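Local coordinates for DSBA-like thioredoxin domain-containing protein (PDB 5HFI), which probably acts as a cytosolic disulfide reductase of the DsbA-like thioredoxin family, seen here with glutathione joined to its active-site cysteine, at residues Y13-C17 against G43-T47; P76-Y81 against H123-G127; L85-A91 against E126-I130; T99-L103 against M115-I119; A104-D109 against L145-F149. All coordinates share one frame; numbering follows the deposited sequence.

Contact 1: Y13-C17 against G43-T47; sequences YDPLC and GGMMT. With GSH (glutathione), chain B.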
# COMPACT_ATOMS: atom_id res chain seq x y z
N TYR A 13 -4.46 -3.31 2.44
CA TYR A 13 -3.92 -1.98 2.25
C TYR A 13 -4.70 -1.24 1.18
O TYR A 13 -5.52 -1.82 0.46
CB TYR A 13 -2.44 -2.04 1.84
CG TYR A 13 -2.28 -2.50 0.41
CD1 TYR A 13 -2.13 -1.58 -0.63
CD2 TYR A 13 -2.30 -3.85 0.09
CE1 TYR A 13 -2.01 -1.99 -1.93
CE2 TYR A 13 -2.16 -4.27 -1.22
CZ TYR A 13 -2.02 -3.33 -2.23
OH TYR A 13 -1.89 -3.74 -3.53
N ASP A 14 -4.43 0.06 1.07
CA ASP A 14 -4.79 0.82 -0.11
C ASP A 14 -3.68 1.83 -0.36
O ASP A 14 -3.24 2.50 0.59
CB ASP A 14 -6.12 1.54 0.02
CG ASP A 14 -6.56 2.15 -1.29
OD1 ASP A 14 -6.22 3.32 -1.55
OD2 ASP A 14 -7.22 1.43 -2.07
N PRO A 15 -3.21 1.97 -1.60
CA PRO A 15 -2.08 2.87 -1.86
C PRO A 15 -2.35 4.33 -1.52
O PRO A 15 -1.39 5.07 -1.28
CB PRO A 15 -1.81 2.68 -3.36
CG PRO A 15 -2.54 1.44 -3.76
CD PRO A 15 -3.69 1.30 -2.82
N LEU A 16 -3.61 4.76 -1.49
CA LEU A 16 -3.93 6.15 -1.18
C LEU A 16 -4.37 6.36 0.26
O LEU A 16 -4.88 7.43 0.60
CB LEU A 16 -5.01 6.66 -2.14
CG LEU A 16 -4.51 6.82 -3.58
CD1 LEU A 16 -5.66 6.88 -4.57
CD2 LEU A 16 -3.65 8.06 -3.72
N CYS A 17 -4.20 5.35 1.11
CA CYS A 17 -4.52 5.46 2.53
C CYS A 17 -3.29 5.97 3.27
O CYS A 17 -2.24 5.32 3.25
CB CYS A 17 -4.97 4.11 3.08
SG CYS A 17 -5.17 4.09 4.87
N GLY A 43 -7.58 -3.29 -1.14
CA GLY A 43 -9.00 -3.22 -0.86
C GLY A 43 -9.80 -2.29 -1.74
O GLY A 43 -11.03 -2.34 -1.71
N GLY A 44 -9.14 -1.45 -2.54
CA GLY A 44 -9.85 -0.54 -3.42
C GLY A 44 -10.63 0.52 -2.67
O GLY A 44 -11.85 0.61 -2.80
N MET A 45 -9.92 1.34 -1.90
CA MET A 45 -10.58 2.36 -1.08
C MET A 45 -11.27 3.40 -1.95
O MET A 45 -12.44 3.74 -1.73
CB MET A 45 -9.56 3.01 -0.15
CG MET A 45 -10.12 4.14 0.71
SD MET A 45 -8.89 4.77 1.87
CE MET A 45 -7.99 5.92 0.83
N MET A 46 -10.56 3.93 -2.95
CA MET A 46 -11.07 5.00 -3.81
C MET A 46 -11.22 4.46 -5.23
O MET A 46 -10.37 4.69 -6.09
CB MET A 46 -10.14 6.21 -3.75
CG MET A 46 -9.70 6.57 -2.34
SD MET A 46 -8.71 8.07 -2.24
CE MET A 46 -9.98 9.32 -2.43
N THR A 47 -12.32 3.75 -5.47
CA THR A 47 -12.62 3.23 -6.80
C THR A 47 -14.01 3.67 -7.26
O THR A 47 -14.98 3.59 -6.51
CB THR A 47 -12.55 1.69 -6.84
OG1 THR A 47 -13.48 1.14 -5.90
CG2 THR A 47 -11.14 1.21 -6.49
N1 GSH B . -5.08 3.06 11.62
CA1 GSH B . -5.62 4.37 11.97
C1 GSH B . -5.75 4.49 13.48
O11 GSH B . -6.77 5.03 13.99
O12 GSH B . -4.83 4.06 14.23
CB1 GSH B . -7.00 4.52 11.33
CG1 GSH B . -7.00 3.79 9.99
CD1 GSH B . -7.95 4.49 9.01
OE1 GSH B . -8.77 5.25 9.41
N2 GSH B . -7.84 4.21 7.59
CA2 GSH B . -8.74 4.86 6.65
C2 GSH B . -9.99 4.00 6.54
O2 GSH B . -9.92 2.88 6.13
CB2 GSH B . -8.07 4.98 5.28
SG2 GSH B . -6.36 5.61 5.42
N3 GSH B . -11.28 4.53 6.94
CA3 GSH B . -12.48 3.72 6.85
C3 GSH B . -12.79 3.42 5.38
O31 GSH B . -13.05 2.24 5.02
O32 GSH B . -12.78 4.35 4.54
O HOH W 1 -6.30 -1.15 -3.16

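Contact 2: P76-Y81 against H123-G127; sequences PFGKDY and HYVEG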
# COMPACT_ATOMS: atom_id res chain seq x y z
N PRO A 76 7.97 10.57 6.10
CA PRO A 76 8.13 11.91 5.51
C PRO A 76 7.08 12.24 4.47
O PRO A 76 6.61 11.40 3.71
CB PRO A 76 9.52 11.82 4.86
CG PRO A 76 9.62 10.40 4.44
CD PRO A 76 8.89 9.59 5.49
N PHE A 77 6.73 13.53 4.43
CA PHE A 77 5.83 14.08 3.43
C PHE A 77 6.52 15.25 2.76
O PHE A 77 7.08 16.11 3.44
CB PHE A 77 4.50 14.51 4.07
CG PHE A 77 3.69 13.38 4.64
CD1 PHE A 77 2.63 12.84 3.94
CD2 PHE A 77 3.99 12.85 5.89
CE1 PHE A 77 1.88 11.80 4.46
CE2 PHE A 77 3.25 11.81 6.42
CZ PHE A 77 2.19 11.28 5.70
N GLY A 78 6.49 15.27 1.42
CA GLY A 78 7.26 16.22 0.66
C GLY A 78 6.49 17.47 0.26
O GLY A 78 5.27 17.48 0.22
N LYS A 79 7.25 18.53 -0.04
CA LYS A 79 6.64 19.79 -0.45
C LYS A 79 5.90 19.66 -1.77
O LYS A 79 4.89 20.33 -1.99
CB LYS A 79 7.70 20.89 -0.54
CG LYS A 79 8.79 20.62 -1.56
CD LYS A 79 9.75 21.80 -1.68
CE LYS A 79 10.87 21.51 -2.66
NZ LYS A 79 11.74 20.39 -2.20
N ASP A 80 6.38 18.79 -2.67
CA ASP A 80 5.69 18.59 -3.94
C ASP A 80 4.36 17.87 -3.75
O ASP A 80 3.52 17.88 -4.66
CB ASP A 80 6.58 17.82 -4.91
CG ASP A 80 7.81 18.61 -5.32
OD1 ASP A 80 8.88 17.99 -5.48
OD2 ASP A 80 7.71 19.84 -5.49
N TYR A 81 4.16 17.24 -2.59
CA TYR A 81 2.87 16.64 -2.25
C TYR A 81 1.95 17.66 -1.59
O TYR A 81 0.83 17.90 -2.06
CB TYR A 81 3.08 15.43 -1.34
CG TYR A 81 1.83 14.92 -0.67
CD1 TYR A 81 1.61 15.12 0.68
CD2 TYR A 81 0.86 14.24 -1.40
CE1 TYR A 81 0.46 14.66 1.29
CE2 TYR A 81 -0.30 13.78 -0.80
CZ TYR A 81 -0.49 13.99 0.55
OH TYR A 81 -1.64 13.53 1.16
N HIS A 123 3.92 9.29 -4.40
CA HIS A 123 2.76 10.09 -4.05
C HIS A 123 3.05 11.08 -2.90
O HIS A 123 2.99 12.26 -3.11
CB HIS A 123 1.63 9.17 -3.66
CG HIS A 123 0.35 9.85 -3.29
ND1 HIS A 123 -0.54 10.32 -4.23
CD2 HIS A 123 -0.24 10.04 -2.10
CE1 HIS A 123 -1.60 10.79 -3.62
NE2 HIS A 123 -1.43 10.65 -2.33
N TYR A 124 3.48 10.56 -1.74
CA TYR A 124 3.58 11.39 -0.54
C TYR A 124 4.86 12.21 -0.48
O TYR A 124 4.88 13.27 0.15
CB TYR A 124 3.47 10.50 0.71
CG TYR A 124 2.11 9.89 0.89
CD1 TYR A 124 1.04 10.67 1.31
CD2 TYR A 124 1.89 8.54 0.63
CE1 TYR A 124 -0.21 10.12 1.48
CE2 TYR A 124 0.64 7.98 0.79
CZ TYR A 124 -0.41 8.78 1.22
OH TYR A 124 -1.66 8.25 1.39
N VAL A 125 5.94 11.74 -1.09
CA VAL A 125 7.21 12.46 -1.09
C VAL A 125 7.40 13.27 -2.36
O VAL A 125 7.72 14.46 -2.31
CB VAL A 125 8.38 11.47 -0.87
CG1 VAL A 125 9.71 12.19 -1.01
CG2 VAL A 125 8.26 10.81 0.50
N GLU A 126 7.19 12.65 -3.51
CA GLU A 126 7.48 13.27 -4.80
C GLU A 126 6.30 14.00 -5.40
O GLU A 126 6.49 14.77 -6.35
CB GLU A 126 7.99 12.22 -5.78
CG GLU A 126 9.36 11.65 -5.43
CD GLU A 126 9.65 10.33 -6.12
OE1 GLU A 126 10.22 9.43 -5.46
OE2 GLU A 126 9.30 10.18 -7.31
N GLY A 127 5.09 13.80 -4.89
CA GLY A 127 3.92 14.46 -5.44
C GLY A 127 3.58 14.04 -6.85
O GLY A 127 3.03 14.84 -7.62
O HOH W 2 8.78 16.89 -2.55
O HOH W 3 3.64 17.83 -8.07
O HOH W 4 8.99 15.48 -7.46
O HOH W 5 -3.10 11.75 -0.11

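Contact 3: L85-A91 against E126-I130; sequences LLRDTSA and EGRRI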
# COMPACT_ATOMS: atom_id res chain seq x y z
N LEU A 85 0.82 18.35 -5.49
CA LEU A 85 -0.21 17.39 -5.86
C LEU A 85 -1.55 17.75 -5.22
O LEU A 85 -2.58 17.80 -5.90
CB LEU A 85 0.22 15.98 -5.45
CG LEU A 85 -0.73 14.85 -5.83
CD1 LEU A 85 -0.89 14.78 -7.34
CD2 LEU A 85 -0.23 13.53 -5.28
N LEU A 86 -1.55 17.99 -3.90
CA LEU A 86 -2.79 18.32 -3.21
C LEU A 86 -3.36 19.66 -3.63
O LEU A 86 -4.49 19.99 -3.26
CB LEU A 86 -2.56 18.29 -1.70
CG LEU A 86 -2.52 16.87 -1.14
CD1 LEU A 86 -2.38 16.87 0.37
CD2 LEU A 86 -3.75 16.09 -1.58
N ARG A 87 -2.60 20.44 -4.40
CA ARG A 87 -3.06 21.70 -4.96
C ARG A 87 -3.40 21.59 -6.44
O ARG A 87 -3.87 22.57 -7.03
CB ARG A 87 -1.98 22.77 -4.75
CG ARG A 87 -1.45 22.84 -3.32
CD ARG A 87 -1.86 24.14 -2.65
NE ARG A 87 -1.19 24.40 -1.38
CZ ARG A 87 -1.70 25.17 -0.42
NH1 ARG A 87 -2.88 25.75 -0.59
NH2 ARG A 87 -1.03 25.37 0.70
N ASP A 88 -3.19 20.42 -7.05
CA ASP A 88 -3.39 20.22 -8.48
C ASP A 88 -4.85 19.83 -8.72
O ASP A 88 -5.28 18.74 -8.36
CB ASP A 88 -2.44 19.14 -9.01
CG ASP A 88 -2.64 18.85 -10.48
OD1 ASP A 88 -2.19 17.78 -10.94
OD2 ASP A 88 -3.25 19.69 -11.19
N THR A 89 -5.60 20.73 -9.37
CA THR A 89 -7.02 20.50 -9.59
C THR A 89 -7.27 19.32 -10.53
O THR A 89 -8.28 18.62 -10.39
CB THR A 89 -7.66 21.78 -10.14
OG1 THR A 89 -7.72 22.76 -9.10
CG2 THR A 89 -9.08 21.52 -10.63
N SER A 90 -6.35 19.06 -11.46
CA SER A 90 -6.55 18.04 -12.49
C SER A 90 -6.05 16.66 -12.08
O SER A 90 -6.07 15.74 -12.91
CB SER A 90 -5.86 18.47 -13.78
OG SER A 90 -4.45 18.53 -13.61
N ALA A 91 -5.61 16.48 -10.84
CA ALA A 91 -5.19 15.17 -10.36
C ALA A 91 -6.39 14.40 -9.83
O ALA A 91 -7.34 14.98 -9.31
CB ALA A 91 -4.12 15.31 -9.27
N GLU A 126 7.19 12.65 -3.51
CA GLU A 126 7.48 13.27 -4.80
C GLU A 126 6.30 14.00 -5.40
O GLU A 126 6.49 14.77 -6.35
CB GLU A 126 7.99 12.22 -5.78
CG GLU A 126 9.36 11.65 -5.43
CD GLU A 126 9.65 10.33 -6.12
OE1 GLU A 126 10.22 9.43 -5.46
OE2 GLU A 126 9.30 10.18 -7.31
N GLY A 127 5.09 13.80 -4.89
CA GLY A 127 3.92 14.46 -5.44
C GLY A 127 3.58 14.04 -6.85
O GLY A 127 3.03 14.84 -7.62
N ARG A 128 3.90 12.80 -7.22
CA ARG A 128 3.57 12.29 -8.55
C ARG A 128 2.11 11.87 -8.61
O ARG A 128 1.45 11.64 -7.59
CB ARG A 128 4.47 11.11 -8.91
CG ARG A 128 5.95 11.36 -8.69
CD ARG A 128 6.46 12.49 -9.57
NE ARG A 128 6.09 12.29 -10.97
CZ ARG A 128 6.74 11.50 -11.82
NH1 ARG A 128 7.80 10.82 -11.40
NH2 ARG A 128 6.33 11.39 -13.07
N ARG A 129 1.61 11.74 -9.84
CA ARG A 129 0.22 11.35 -10.09
C ARG A 129 0.20 9.84 -10.31
O ARG A 129 0.29 9.35 -11.43
CB ARG A 129 -0.36 12.12 -11.27
CG ARG A 129 -0.31 13.63 -11.05
CD ARG A 129 -1.42 14.34 -11.80
NE ARG A 129 -1.01 14.61 -13.16
CZ ARG A 129 -1.63 15.48 -13.95
NH1 ARG A 129 -2.68 16.16 -13.49
NH2 ARG A 129 -1.20 15.68 -15.19
N ILE A 130 0.06 9.09 -9.20
CA ILE A 130 0.14 7.63 -9.27
C ILE A 130 -1.09 6.99 -9.88
O ILE A 130 -1.11 5.77 -10.06
CB ILE A 130 0.39 7.03 -7.87
CG1 ILE A 130 -0.77 7.34 -6.93
CG2 ILE A 130 1.69 7.56 -7.28
CD1 ILE A 130 -0.66 6.67 -5.58

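Contact 4: T99-L103 against M115-I119; sequences TAAVL and MLARI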
# COMPACT_ATOMS: atom_id res chain seq x y z
N THR A 99 -3.02 0.00 -7.54
CA THR A 99 -3.16 -1.38 -7.10
C THR A 99 -2.82 -2.35 -8.22
O THR A 99 -2.14 -3.36 -7.99
CB THR A 99 -4.58 -1.64 -6.57
OG1 THR A 99 -4.87 -0.71 -5.52
CG2 THR A 99 -4.69 -3.06 -6.03
N ALA A 100 -3.26 -2.06 -9.45
CA ALA A 100 -2.88 -2.89 -10.58
C ALA A 100 -1.37 -2.93 -10.77
O ALA A 100 -0.82 -3.97 -11.16
CB ALA A 100 -3.56 -2.38 -11.86
N ALA A 101 -0.68 -1.82 -10.49
CA ALA A 101 0.77 -1.81 -10.59
C ALA A 101 1.40 -2.74 -9.55
O ALA A 101 2.39 -3.42 -9.84
CB ALA A 101 1.30 -0.38 -10.42
N VAL A 102 0.84 -2.77 -8.35
CA VAL A 102 1.33 -3.70 -7.32
C VAL A 102 1.10 -5.14 -7.77
O VAL A 102 1.99 -5.99 -7.66
CB VAL A 102 0.65 -3.41 -5.97
CG1 VAL A 102 0.92 -4.52 -4.98
CG2 VAL A 102 1.09 -2.05 -5.42
N LEU A 103 -0.10 -5.43 -8.27
CA LEU A 103 -0.39 -6.76 -8.79
C LEU A 103 0.58 -7.14 -9.90
O LEU A 103 1.09 -8.27 -9.93
CB LEU A 103 -1.83 -6.82 -9.30
CG LEU A 103 -2.95 -6.91 -8.27
CD1 LEU A 103 -4.30 -6.95 -8.96
CD2 LEU A 103 -2.75 -8.13 -7.39
N MET A 115 7.01 -2.46 -4.84
CA MET A 115 6.32 -1.51 -5.71
C MET A 115 5.35 -0.65 -4.92
O MET A 115 5.22 0.55 -5.18
CB MET A 115 5.60 -2.26 -6.84
CG MET A 115 4.50 -1.46 -7.53
SD MET A 115 5.08 0.03 -8.39
CE MET A 115 6.58 -0.53 -9.16
N LEU A 116 4.65 -1.24 -3.94
CA LEU A 116 3.76 -0.44 -3.09
C LEU A 116 4.54 0.64 -2.35
O LEU A 116 4.10 1.80 -2.31
CB LEU A 116 3.03 -1.35 -2.09
CG LEU A 116 2.17 -0.63 -1.05
CD1 LEU A 116 1.04 0.16 -1.71
CD2 LEU A 116 1.61 -1.61 -0.02
N ALA A 117 5.69 0.29 -1.77
CA ALA A 117 6.50 1.28 -1.08
C ALA A 117 6.96 2.38 -2.03
O ALA A 117 7.00 3.56 -1.65
CB ALA A 117 7.71 0.60 -0.42
N ARG A 118 7.32 2.02 -3.26
CA ARG A 118 7.76 3.02 -4.23
C ARG A 118 6.60 3.91 -4.66
O ARG A 118 6.78 5.13 -4.83
CB ARG A 118 8.38 2.33 -5.45
CG ARG A 118 8.93 3.30 -6.49
CD ARG A 118 10.14 4.06 -5.95
NE ARG A 118 10.55 5.15 -6.84
CZ ARG A 118 10.12 6.40 -6.73
NH1 ARG A 118 9.25 6.73 -5.79
NH2 ARG A 118 10.55 7.32 -7.58
N ILE A 119 5.42 3.32 -4.85
CA ILE A 119 4.23 4.09 -5.21
C ILE A 119 3.92 5.12 -4.13
O ILE A 119 3.62 6.29 -4.43
CB ILE A 119 3.03 3.15 -5.43
CG1 ILE A 119 3.11 2.47 -6.80
CG2 ILE A 119 1.71 3.89 -5.28
CD1 ILE A 119 2.07 1.37 -6.99

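Contact 5: A104-D109 against L145-F149; sequences AAEALD and LGEGF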
# COMPACT_ATOMS: atom_id res chain seq x y z
N ALA A 104 0.84 -6.21 -10.83
CA ALA A 104 1.72 -6.51 -11.95
C ALA A 104 3.15 -6.75 -11.49
O ALA A 104 3.82 -7.67 -11.97
CB ALA A 104 1.67 -5.37 -12.97
N ALA A 105 3.64 -5.93 -10.55
CA ALA A 105 4.98 -6.13 -10.02
C ALA A 105 5.11 -7.48 -9.31
O ALA A 105 6.14 -8.15 -9.41
CB ALA A 105 5.35 -5.00 -9.07
N GLU A 106 4.06 -7.88 -8.59
CA GLU A 106 4.09 -9.18 -7.92
C GLU A 106 4.03 -10.32 -8.94
O GLU A 106 4.74 -11.32 -8.79
CB GLU A 106 2.94 -9.28 -6.92
CG GLU A 106 2.91 -10.59 -6.14
CD GLU A 106 4.13 -10.78 -5.25
OE1 GLU A 106 4.73 -9.77 -4.83
OE2 GLU A 106 4.48 -11.94 -4.97
N ALA A 107 3.21 -10.17 -9.98
CA ALA A 107 3.09 -11.21 -10.99
C ALA A 107 4.37 -11.36 -11.79
O ALA A 107 4.80 -12.49 -12.09
CB ALA A 107 1.91 -10.91 -11.92
N LEU A 108 5.01 -10.25 -12.16
CA LEU A 108 6.20 -10.30 -13.00
C LEU A 108 7.42 -10.75 -12.22
O LEU A 108 8.17 -11.62 -12.68
CB LEU A 108 6.46 -8.93 -13.62
CG LEU A 108 6.16 -8.71 -15.10
CD1 LEU A 108 6.74 -7.37 -15.51
CD2 LEU A 108 6.73 -9.83 -15.95
N ASP A 109 7.65 -10.16 -11.05
CA ASP A 109 8.94 -10.28 -10.39
C ASP A 109 8.83 -10.52 -8.89
O ASP A 109 9.85 -10.48 -8.20
CB ASP A 109 9.77 -9.01 -10.65
CG ASP A 109 11.21 -9.32 -11.00
OD1 ASP A 109 11.73 -10.34 -10.53
OD2 ASP A 109 11.83 -8.53 -11.75
N LEU A 145 11.88 -3.23 -14.16
CA LEU A 145 10.87 -4.08 -14.78
C LEU A 145 10.48 -3.58 -16.18
O LEU A 145 9.45 -4.02 -16.71
CB LEU A 145 9.62 -4.18 -13.90
CG LEU A 145 9.52 -4.95 -12.56
CD1 LEU A 145 10.86 -5.16 -11.85
CD2 LEU A 145 8.51 -4.28 -11.61
N GLY A 146 11.28 -2.71 -16.79
CA GLY A 146 10.89 -2.08 -18.05
C GLY A 146 10.56 -3.06 -19.16
O GLY A 146 9.82 -2.72 -20.09
N GLU A 147 11.09 -4.28 -19.10
CA GLU A 147 10.80 -5.31 -20.09
C GLU A 147 9.62 -6.14 -19.59
O GLU A 147 9.79 -7.05 -18.78
CB GLU A 147 12.02 -6.18 -20.35
CG GLU A 147 11.79 -7.29 -21.35
CD GLU A 147 11.32 -6.78 -22.70
OE1 GLU A 147 10.09 -6.60 -22.88
OE2 GLU A 147 12.17 -6.57 -23.58
N GLY A 148 8.42 -5.82 -20.08
CA GLY A 148 7.23 -6.59 -19.79
C GLY A 148 6.27 -5.95 -18.81
O GLY A 148 5.12 -6.41 -18.73
N PHE A 149 6.68 -4.93 -18.06
CA PHE A 149 5.78 -4.38 -17.04
C PHE A 149 4.59 -3.68 -17.67
O PHE A 149 3.47 -3.75 -17.14
CB PHE A 149 6.54 -3.42 -16.12
CG PHE A 149 5.68 -2.84 -15.02
CD1 PHE A 149 5.36 -3.60 -13.91
CD2 PHE A 149 5.23 -1.54 -15.09
CE1 PHE A 149 4.58 -3.08 -12.90
CE2 PHE A 149 4.45 -1.01 -14.09
CZ PHE A 149 4.13 -1.78 -12.98

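Contact 1: Y13-C17 against G43-T47
D14 OD2 takes two bonds at once. M45 N donates to it over 2.7 Å, nearly straight at 167° and arriving from above the carboxylate plane; a water gives the second bond and in turn accepts from G44 N. The other oxygen, OD1, accepts from L16 N in an Asx turn and is hydrogen-bonded to the hydroxyl of S95, so the carboxylate is held at both ends and its rotation is fixed. With CG anti to the backbone N (chi1 -172°), D14 reaches across to the 43-47 loop and crosses the M45 side chain at about a right angle, CG lying 3.3 Å from M45 CB. Just before them in the chain, G43 N donates to Y13 O at 3.0 Å, carrying on the pairing of the parallel strands 8-13 and 37-42 where they run out into loops. This is the active-site edge of a thioredoxin fold: C17 sits at the N-cap of helix 18-22 as the first cysteine of the CxxC motif, and its SG forms a 2.0 Å disulfide with SG2 of glutathione. M45 runs out extended and then bends at chi3 (83°). Its SD comes 3.5 Å from CB2 of glutathione, while CE lies 3.5 Å from L16 O. Beyond it, M46 SD packs across L16, 4.0 Å from CB, and F180 touches M45 on the pocket side.

Contact 2: P76-Y81 against H123-G127
The Y81 ring has one face taken by Y124, whose CD1 sits 3.7 Å above the plane and offset toward the rim; the rings meet edge-to-face, planes at 61°. At the in-plane edge of Y81, a water gives a 2.6 Å bond to OH and also lies 3.0 Å from H123 NE2, while D66 is the stronger partner of that hydroxyl. H123 is tilted against Y81, its NE2 3.7 Å from CE2, and H123 CD2 stands over the centre of one Y124 face. F77 meets Y124 obliquely, CE1 to CD1 at 3.5 Å. Y81 can reach in because its CG is anti to the backbone N (chi1 167°), so that the Y81 and Y124 side chains run side by side in the same direction, while their rings stay edge-to-face.

The backbones are close too. G78 N donates to Y124 O at 2.9 Å, nearly straight at 175°, and G78 CA and G127 CA make CH...O contacts with V125 O and D80 O. Waters join D80 to V125 O and E126 O, and a third, weakly bonded to D80 O, reaches G127 O. Y21 stacks on Y124 and meets F77 edge-to-face. Together F77, Y81, H123 and Y124 make an aromatic cluster, tying the start of helix 79-85 to the end of helix 112-124 within the helical part of this DsbA-like protein.

Contact 3: L85-A91 against E126-I130
L85 and G127 bring the two segments closest, CA to CA 5.1 Å, and the CA atoms of A91 and R129 are 6.6 Å apart. Two type I turns, L85 to D88 and D88 to A91, bend the first segment round, while the second follows helix 112-124, with G127 the first residue to leave helical angles, at positive phi. No backbone hydrogen bond joins them; the contact is made by side chains against side chains and backbone. L85 packs its branched end on the opposite backbone, CD2 3.4 Å from R128 O, and its CD1 lies 3.9 Å from R129 CG.

R129 carries the polar half. Its chain bends at chi3 (-85°), which brings NH1 within bonding distance of two oxygens: a salt bridge to D88 OD1 at 3.1 Å and a hydrogen bond to S90 OG at 3.0 Å, the latter in the guanidinium plane but well bent. The D88 and R129 side chains cross at about a right angle, and the planes of the two charged groups are 38° apart. D88 OD2 meanwhile accepts from S90 N, closing an Asx turn, and from S90 OG, both from the same face, so the serine that meets the arginine is itself held by the aspartate. A91 CB touches R129 CD at 3.8 Å. The patch joins the loop leading from helix 79-85 toward helix 96-109 with the link between helices 112-124 and 133-142, and L85 also touches H123.

Contact 4: T99-L103 against M115-I119
V102 is the main bump. Its CG2 fits among L116, M115 and I119 of the facing helix, 3.9 Å from L116 CB and the same from I119 CD1. The hollow it enters is built from the methylene of M115, the backbone and CB of L116 and the tip of I119, residues spaced along one face of helix 112-124. The valine turns CG1 anti to its backbone N (chi1 168°), which leaves CG2 as the branch that enters.

In the other direction I119 reaches back. Its CD1, at the end of an extended arm, touches both V102 CG2 and A101 CB, 3.9 Å from the latter; the small alanine lets that tip come in. M115 folds instead of extending: chi1 (161°) brings CG to 3.7 Å from A101 O, and bends at chi2 and chi3 then fold SD and CE, with SD 4.3 Å from A101 CB. The short segments run nearly antiparallel, 149° between directions, and their axes pass 9.5 Å apart, with V102 and M115 the closest pair by CA.

Strand 8-13 lies beside this helix pair, Y13 touching both V102 and L116, while F149 and F153 cover A101 and L136 touches I119. No hydrogen bond or charge pair crosses between the segments. Every touching residue is buried and apolar, so the two helices are held through matching shape and exclusion of water, in the interior where the helical part meets strand 8-13.

Contact 5: A104-D109 against L145-F149
L108 lays its CD1 on the turn into helix 149-157, 3.5 Å from F149 CA and 3.6 Å from G148 C, with F149 CB a little farther at 4.0 Å. The same methyl sits near the plane of the F149 ring, at its edge. That ring reaches back toward helix 96-109 because its CG stands anti to the backbone N (chi1 -179°); CE1 then touches A104 CB at 3.7 Å, and the backbone N of A105 lies in the ring plane at its rim. L145 uses both methyls. CD2 meets A105 CB at 4.1 Å, while CD1 comes 3.5 Å from D109 OD2.

The last turns of helix 96-109 are thus set against the loop between helices 133-142 and 149-157. G148, at the N-cap of the latter, has positive phi, and its carbonyl carbon is the atom that L108 CD1 touches. A152 lies beyond, touching both A104 and L108.

No hydrogen bond crosses the contact, and the D109 carboxylate meets a leucine methyl rather than a polar partner across it. A104, A105, L145 and F149 are buried whereas L108 and D109 are exposed, so the attachment grades from an apolar interior to a solvent-facing end and depends on van der Waals fit.

How the contacts relate
Contact 1 holds the disulfide to glutathione, and the others lie in the helical part around it. Contact 4 is 11 Å from it centre to centre and touches it through Y13, whose OH lies 3.3 Å from V102 CG1. Contact 2 also touches it: Y124 OH is 3.4 Å from C17 C, and the Y124 side chain comes within about 7 Å of glutathione. Contacts 2 and 3 share E126 and G127, with centres 9 Å apart; R118 of contact 4 salt-bridges E126. Contact 5 continues contact 4 along helix 96-109, M115 CB meeting A105 CB at 3.5 Å, but stays about 8 Å from contact 1 at the nearest atoms.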